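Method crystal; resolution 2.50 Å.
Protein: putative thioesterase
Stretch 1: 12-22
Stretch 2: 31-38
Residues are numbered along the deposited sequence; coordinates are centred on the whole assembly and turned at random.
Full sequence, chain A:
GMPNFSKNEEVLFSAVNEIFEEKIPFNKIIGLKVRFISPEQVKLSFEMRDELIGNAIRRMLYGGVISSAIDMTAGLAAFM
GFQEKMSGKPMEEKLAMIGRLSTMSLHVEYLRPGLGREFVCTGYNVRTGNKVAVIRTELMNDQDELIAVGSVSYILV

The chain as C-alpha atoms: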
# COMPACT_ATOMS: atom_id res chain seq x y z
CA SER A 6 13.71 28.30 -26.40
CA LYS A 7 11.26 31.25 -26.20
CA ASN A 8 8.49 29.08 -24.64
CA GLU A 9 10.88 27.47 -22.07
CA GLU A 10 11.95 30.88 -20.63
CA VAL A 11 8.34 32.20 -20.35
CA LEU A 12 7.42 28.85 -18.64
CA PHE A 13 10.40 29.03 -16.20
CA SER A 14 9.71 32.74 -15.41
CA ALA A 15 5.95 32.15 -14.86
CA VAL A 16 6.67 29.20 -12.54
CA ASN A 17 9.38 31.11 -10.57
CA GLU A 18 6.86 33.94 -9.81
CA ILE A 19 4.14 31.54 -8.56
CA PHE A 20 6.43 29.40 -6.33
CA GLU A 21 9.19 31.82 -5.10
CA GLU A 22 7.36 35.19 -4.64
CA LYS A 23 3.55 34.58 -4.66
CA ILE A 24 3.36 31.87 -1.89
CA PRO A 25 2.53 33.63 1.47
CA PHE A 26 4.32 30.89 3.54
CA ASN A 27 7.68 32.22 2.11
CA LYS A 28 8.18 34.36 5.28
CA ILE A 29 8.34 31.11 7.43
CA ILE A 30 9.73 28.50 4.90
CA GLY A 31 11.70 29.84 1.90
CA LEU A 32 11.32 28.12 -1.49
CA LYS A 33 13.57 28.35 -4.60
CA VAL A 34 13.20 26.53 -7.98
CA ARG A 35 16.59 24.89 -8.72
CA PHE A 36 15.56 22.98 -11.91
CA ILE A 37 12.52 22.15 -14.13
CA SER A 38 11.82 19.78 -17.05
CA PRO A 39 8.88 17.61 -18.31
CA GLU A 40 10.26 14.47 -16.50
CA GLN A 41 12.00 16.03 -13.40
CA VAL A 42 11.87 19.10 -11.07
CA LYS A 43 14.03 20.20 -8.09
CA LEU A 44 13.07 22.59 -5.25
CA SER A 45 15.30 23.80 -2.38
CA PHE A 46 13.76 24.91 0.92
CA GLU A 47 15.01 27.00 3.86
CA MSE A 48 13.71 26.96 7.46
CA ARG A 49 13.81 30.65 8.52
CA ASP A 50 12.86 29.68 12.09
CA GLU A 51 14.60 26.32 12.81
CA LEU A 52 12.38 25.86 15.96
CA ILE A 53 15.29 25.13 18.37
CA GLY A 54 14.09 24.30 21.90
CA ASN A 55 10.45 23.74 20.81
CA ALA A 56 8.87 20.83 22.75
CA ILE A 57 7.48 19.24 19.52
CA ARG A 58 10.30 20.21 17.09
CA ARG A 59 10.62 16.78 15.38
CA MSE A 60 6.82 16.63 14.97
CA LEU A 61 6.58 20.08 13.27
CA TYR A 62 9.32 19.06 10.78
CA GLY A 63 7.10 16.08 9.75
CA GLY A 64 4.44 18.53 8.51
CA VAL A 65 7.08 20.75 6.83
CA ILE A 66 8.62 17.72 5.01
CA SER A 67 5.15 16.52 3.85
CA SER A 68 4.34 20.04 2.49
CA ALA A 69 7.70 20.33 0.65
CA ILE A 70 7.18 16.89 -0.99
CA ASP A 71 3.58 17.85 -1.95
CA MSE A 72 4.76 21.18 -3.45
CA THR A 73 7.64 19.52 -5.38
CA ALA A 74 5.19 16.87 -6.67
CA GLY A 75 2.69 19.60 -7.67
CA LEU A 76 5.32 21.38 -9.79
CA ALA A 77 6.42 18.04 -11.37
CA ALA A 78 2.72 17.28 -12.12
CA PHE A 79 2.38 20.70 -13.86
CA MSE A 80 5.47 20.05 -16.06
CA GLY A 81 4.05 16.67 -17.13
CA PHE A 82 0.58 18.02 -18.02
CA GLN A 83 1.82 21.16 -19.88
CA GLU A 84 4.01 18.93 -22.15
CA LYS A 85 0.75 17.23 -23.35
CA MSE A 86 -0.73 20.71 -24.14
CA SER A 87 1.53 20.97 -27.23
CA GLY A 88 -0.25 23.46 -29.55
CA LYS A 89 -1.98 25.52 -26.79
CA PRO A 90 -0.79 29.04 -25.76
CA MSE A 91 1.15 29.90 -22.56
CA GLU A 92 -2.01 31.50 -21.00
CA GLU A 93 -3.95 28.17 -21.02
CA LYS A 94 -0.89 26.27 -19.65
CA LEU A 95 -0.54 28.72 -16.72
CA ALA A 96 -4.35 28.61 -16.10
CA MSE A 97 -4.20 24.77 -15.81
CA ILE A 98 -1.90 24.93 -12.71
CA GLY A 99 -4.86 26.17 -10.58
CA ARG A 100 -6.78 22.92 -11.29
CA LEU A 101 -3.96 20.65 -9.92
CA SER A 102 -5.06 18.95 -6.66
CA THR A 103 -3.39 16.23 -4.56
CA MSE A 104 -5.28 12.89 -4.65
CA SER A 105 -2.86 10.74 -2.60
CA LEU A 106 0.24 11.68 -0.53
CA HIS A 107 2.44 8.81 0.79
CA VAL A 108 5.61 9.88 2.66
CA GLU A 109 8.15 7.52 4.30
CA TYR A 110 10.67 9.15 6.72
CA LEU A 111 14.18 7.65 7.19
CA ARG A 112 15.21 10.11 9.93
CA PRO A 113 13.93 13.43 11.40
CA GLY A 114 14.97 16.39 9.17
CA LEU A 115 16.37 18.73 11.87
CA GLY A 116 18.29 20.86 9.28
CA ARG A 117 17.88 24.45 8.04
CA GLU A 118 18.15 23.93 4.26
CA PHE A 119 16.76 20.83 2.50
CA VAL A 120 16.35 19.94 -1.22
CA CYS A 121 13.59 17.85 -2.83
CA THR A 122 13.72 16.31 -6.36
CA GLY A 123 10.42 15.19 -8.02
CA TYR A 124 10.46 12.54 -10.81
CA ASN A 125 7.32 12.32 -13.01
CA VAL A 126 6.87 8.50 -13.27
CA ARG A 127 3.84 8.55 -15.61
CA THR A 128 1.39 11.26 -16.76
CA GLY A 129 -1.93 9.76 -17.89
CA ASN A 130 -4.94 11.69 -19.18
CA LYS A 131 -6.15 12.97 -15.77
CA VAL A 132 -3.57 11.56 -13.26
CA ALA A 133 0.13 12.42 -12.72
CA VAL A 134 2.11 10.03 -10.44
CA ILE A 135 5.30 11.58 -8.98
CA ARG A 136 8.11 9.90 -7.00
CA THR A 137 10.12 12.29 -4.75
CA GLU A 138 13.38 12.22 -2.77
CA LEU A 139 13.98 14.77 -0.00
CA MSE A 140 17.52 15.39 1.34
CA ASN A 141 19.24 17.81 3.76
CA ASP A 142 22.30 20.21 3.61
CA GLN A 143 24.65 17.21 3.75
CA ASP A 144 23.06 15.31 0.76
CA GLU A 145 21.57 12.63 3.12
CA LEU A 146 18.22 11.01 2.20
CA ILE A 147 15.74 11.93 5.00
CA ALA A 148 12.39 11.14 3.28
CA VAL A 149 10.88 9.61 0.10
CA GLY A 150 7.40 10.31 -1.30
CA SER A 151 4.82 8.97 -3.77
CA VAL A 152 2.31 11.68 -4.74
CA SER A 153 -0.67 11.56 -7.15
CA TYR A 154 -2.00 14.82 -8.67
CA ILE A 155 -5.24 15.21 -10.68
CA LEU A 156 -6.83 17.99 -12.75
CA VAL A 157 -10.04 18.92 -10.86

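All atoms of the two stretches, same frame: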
# COMPACT_ATOMS: atom_id res chain seq x y z
N LEU A 12 7.92 29.92 -19.54
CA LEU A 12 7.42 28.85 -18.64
C LEU A 12 8.17 28.89 -17.30
O LEU A 12 7.54 28.87 -16.24
CB LEU A 12 7.61 27.47 -19.29
CG LEU A 12 7.10 26.21 -18.59
CD1 LEU A 12 5.59 26.24 -18.49
CD2 LEU A 12 7.57 24.97 -19.33
N PHE A 13 9.50 28.93 -17.37
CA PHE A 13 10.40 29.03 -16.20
C PHE A 13 10.12 30.30 -15.38
O PHE A 13 10.00 30.23 -14.15
CB PHE A 13 11.87 28.95 -16.66
CG PHE A 13 12.90 29.01 -15.53
CD1 PHE A 13 12.95 28.00 -14.55
CD2 PHE A 13 13.85 30.06 -15.48
CE1 PHE A 13 13.91 28.04 -13.51
CE2 PHE A 13 14.82 30.11 -14.45
CZ PHE A 13 14.85 29.10 -13.46
N SER A 14 9.99 31.44 -16.06
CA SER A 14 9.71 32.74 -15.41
C SER A 14 8.35 32.79 -14.73
O SER A 14 8.23 33.34 -13.63
CB SER A 14 9.79 33.88 -16.44
OG SER A 14 11.06 33.91 -17.04
N ALA A 15 7.33 32.23 -15.39
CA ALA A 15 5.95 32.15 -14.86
C ALA A 15 5.90 31.29 -13.60
O ALA A 15 5.27 31.68 -12.61
CB ALA A 15 5.00 31.59 -15.91
N VAL A 16 6.57 30.14 -13.66
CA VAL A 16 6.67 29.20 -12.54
C VAL A 16 7.42 29.84 -11.36
O VAL A 16 6.93 29.79 -10.24
CB VAL A 16 7.32 27.84 -12.98
CG1 VAL A 16 7.68 26.96 -11.78
CG2 VAL A 16 6.37 27.10 -13.92
N ASN A 17 8.59 30.44 -11.62
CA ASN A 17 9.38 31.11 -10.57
C ASN A 17 8.57 32.14 -9.77
O ASN A 17 8.65 32.16 -8.54
CB ASN A 17 10.67 31.74 -11.12
CG ASN A 17 11.73 30.71 -11.52
OD1 ASN A 17 11.53 29.50 -11.42
ND2 ASN A 17 12.87 31.20 -11.99
N GLU A 18 7.76 32.96 -10.46
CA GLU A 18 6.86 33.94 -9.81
C GLU A 18 5.87 33.29 -8.84
O GLU A 18 5.77 33.70 -7.68
CB GLU A 18 6.08 34.79 -10.84
CG GLU A 18 6.72 36.13 -11.18
CD GLU A 18 6.47 37.22 -10.13
OE1 GLU A 18 6.22 36.91 -8.94
OE2 GLU A 18 6.51 38.41 -10.49
N ILE A 19 5.17 32.26 -9.33
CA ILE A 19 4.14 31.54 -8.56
C ILE A 19 4.68 30.86 -7.30
O ILE A 19 4.10 31.00 -6.22
CB ILE A 19 3.37 30.51 -9.46
CG1 ILE A 19 2.57 31.23 -10.55
CG2 ILE A 19 2.40 29.64 -8.63
CD1 ILE A 19 1.97 30.30 -11.59
N PHE A 20 5.81 30.15 -7.44
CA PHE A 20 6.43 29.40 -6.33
C PHE A 20 7.37 30.18 -5.38
O PHE A 20 7.31 29.96 -4.17
CB PHE A 20 7.14 28.14 -6.87
CG PHE A 20 6.19 27.06 -7.33
CD1 PHE A 20 5.64 27.08 -8.62
CD2 PHE A 20 5.82 26.03 -6.46
CE1 PHE A 20 4.75 26.08 -9.04
CE2 PHE A 20 4.92 25.03 -6.87
CZ PHE A 20 4.39 25.05 -8.16
N GLU A 21 8.20 31.08 -5.92
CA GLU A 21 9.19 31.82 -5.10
C GLU A 21 8.67 33.10 -4.43
O GLU A 21 9.00 33.34 -3.26
CB GLU A 21 10.46 32.13 -5.91
CG GLU A 21 11.09 30.89 -6.55
CD GLU A 21 12.43 31.14 -7.24
OE1 GLU A 21 13.02 32.23 -7.09
OE2 GLU A 21 12.90 30.22 -7.95
N GLU A 22 7.89 33.90 -5.15
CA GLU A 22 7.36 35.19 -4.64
C GLU A 22 5.90 35.15 -4.15
O GLU A 22 5.61 35.65 -3.06
CB GLU A 22 7.52 36.30 -5.69
CG GLU A 22 8.96 36.71 -5.96
N GLY A 31 11.28 29.38 3.23
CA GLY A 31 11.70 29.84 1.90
C GLY A 31 11.69 28.73 0.87
O GLY A 31 11.94 27.59 1.22
N LEU A 32 11.40 29.08 -0.38
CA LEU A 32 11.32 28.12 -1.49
C LEU A 32 11.97 28.71 -2.75
O LEU A 32 11.62 29.82 -3.15
CB LEU A 32 9.85 27.77 -1.75
CG LEU A 32 9.49 26.62 -2.70
CD1 LEU A 32 8.04 26.21 -2.48
CD2 LEU A 32 9.73 26.94 -4.18
N LYS A 33 12.90 27.96 -3.35
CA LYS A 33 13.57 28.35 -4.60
C LYS A 33 13.51 27.19 -5.61
O LYS A 33 13.65 26.03 -5.21
CB LYS A 33 15.02 28.77 -4.34
CG LYS A 33 15.16 30.05 -3.53
N VAL A 34 13.29 27.51 -6.89
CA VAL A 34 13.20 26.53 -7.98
C VAL A 34 14.59 26.33 -8.59
O VAL A 34 15.06 27.16 -9.37
CB VAL A 34 12.18 26.98 -9.07
CG1 VAL A 34 12.06 25.94 -10.18
CG2 VAL A 34 10.81 27.24 -8.45
N ARG A 35 15.23 25.21 -8.25
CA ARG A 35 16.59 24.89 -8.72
C ARG A 35 16.61 24.39 -10.17
O ARG A 35 17.55 24.70 -10.91
CB ARG A 35 17.23 23.78 -7.86
CG ARG A 35 17.29 23.99 -6.34
CD ARG A 35 18.38 24.95 -5.87
NE ARG A 35 18.04 26.36 -6.04
CZ ARG A 35 18.74 27.39 -5.55
NH1 ARG A 35 18.32 28.64 -5.78
NH2 ARG A 35 19.86 27.20 -4.83
N PHE A 36 15.61 23.60 -10.57
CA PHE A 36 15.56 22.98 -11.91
C PHE A 36 14.14 22.53 -12.29
O PHE A 36 13.38 22.11 -11.42
CB PHE A 36 16.54 21.78 -11.92
CG PHE A 36 16.57 21.00 -13.21
CD1 PHE A 36 17.34 21.44 -14.29
CD2 PHE A 36 15.86 19.80 -13.33
CE1 PHE A 36 17.38 20.70 -15.49
CE2 PHE A 36 15.89 19.06 -14.52
CZ PHE A 36 16.65 19.51 -15.60
N ILE A 37 13.80 22.63 -13.58
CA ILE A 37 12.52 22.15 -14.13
C ILE A 37 12.69 21.49 -15.50
O ILE A 37 13.54 21.90 -16.29
CB ILE A 37 11.39 23.24 -14.22
CG1 ILE A 37 11.75 24.40 -15.16
CG2 ILE A 37 11.03 23.78 -12.84
CD1 ILE A 37 10.60 25.33 -15.42
N SER A 38 11.86 20.49 -15.77
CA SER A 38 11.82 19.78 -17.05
C SER A 38 10.53 18.93 -17.07
O SER A 38 9.94 18.70 -16.00
CB SER A 38 13.06 18.89 -17.27
OG SER A 38 13.10 17.78 -16.39

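The strand of 31-37 runs nearly antiparallel to the helix of 12-22: their N-to-C directions differ by 157°, the axes approach to 7.2 Å, and 453 Å² is buried, summed over both sides. The spacing widens along the strand, from 5.6 Å between the CA atoms of L32 and E21 to 7.5 Å between those of I37 and F13.

G31 has no side chain and no part in the contact. At L32 the CA-to-CB bond points sideways, but with its t,t rotamer the end of the side chain comes nearer the helix, and L32 CD2 lies 3.9 Å from F20 CB and 3.9 Å from F20 O. Leucine suits this buried place: one apolar methyl, CD2, packs against both F20 CB and F20 O. L32 O is also 3.6 Å from E21 CG, a packing contact with the aliphatic part of the glutamate.

K33 points away, as alternation in a strand predicts, and its modelled side chain ends at CG.

V34 is the hub, with 82 Å² covered. V34 N donates the one hydrogen bond between the stretches, to E21 OE2, at 2.9 Å with an N-H...O angle of 168°, close to linear. E21 starts sideways, and its m,t conformation extends the carboxylate to the strand backbone. The short V34 side chain points toward the helix: V34 CG2 is 4.1 Å from F20 CB, V34 CG1 is 4.3 Å from F13 CE1, and V34 CB is 3.5 Å from N17 OD1. Beta-branched valine thus offers a methyl to each phenylalanine.

R35 and F36 both point away, and neither makes a contact within 4.5 Å.

I37 turns toward the helix again. I37 CD1 reaches F13 CD1 at 3.7 Å, near the ring plane and so at the ring edge; isoleucine's longer branch helps span the wider gap here. S38 points away, its OG hydrogen-bonded elsewhere in the structure.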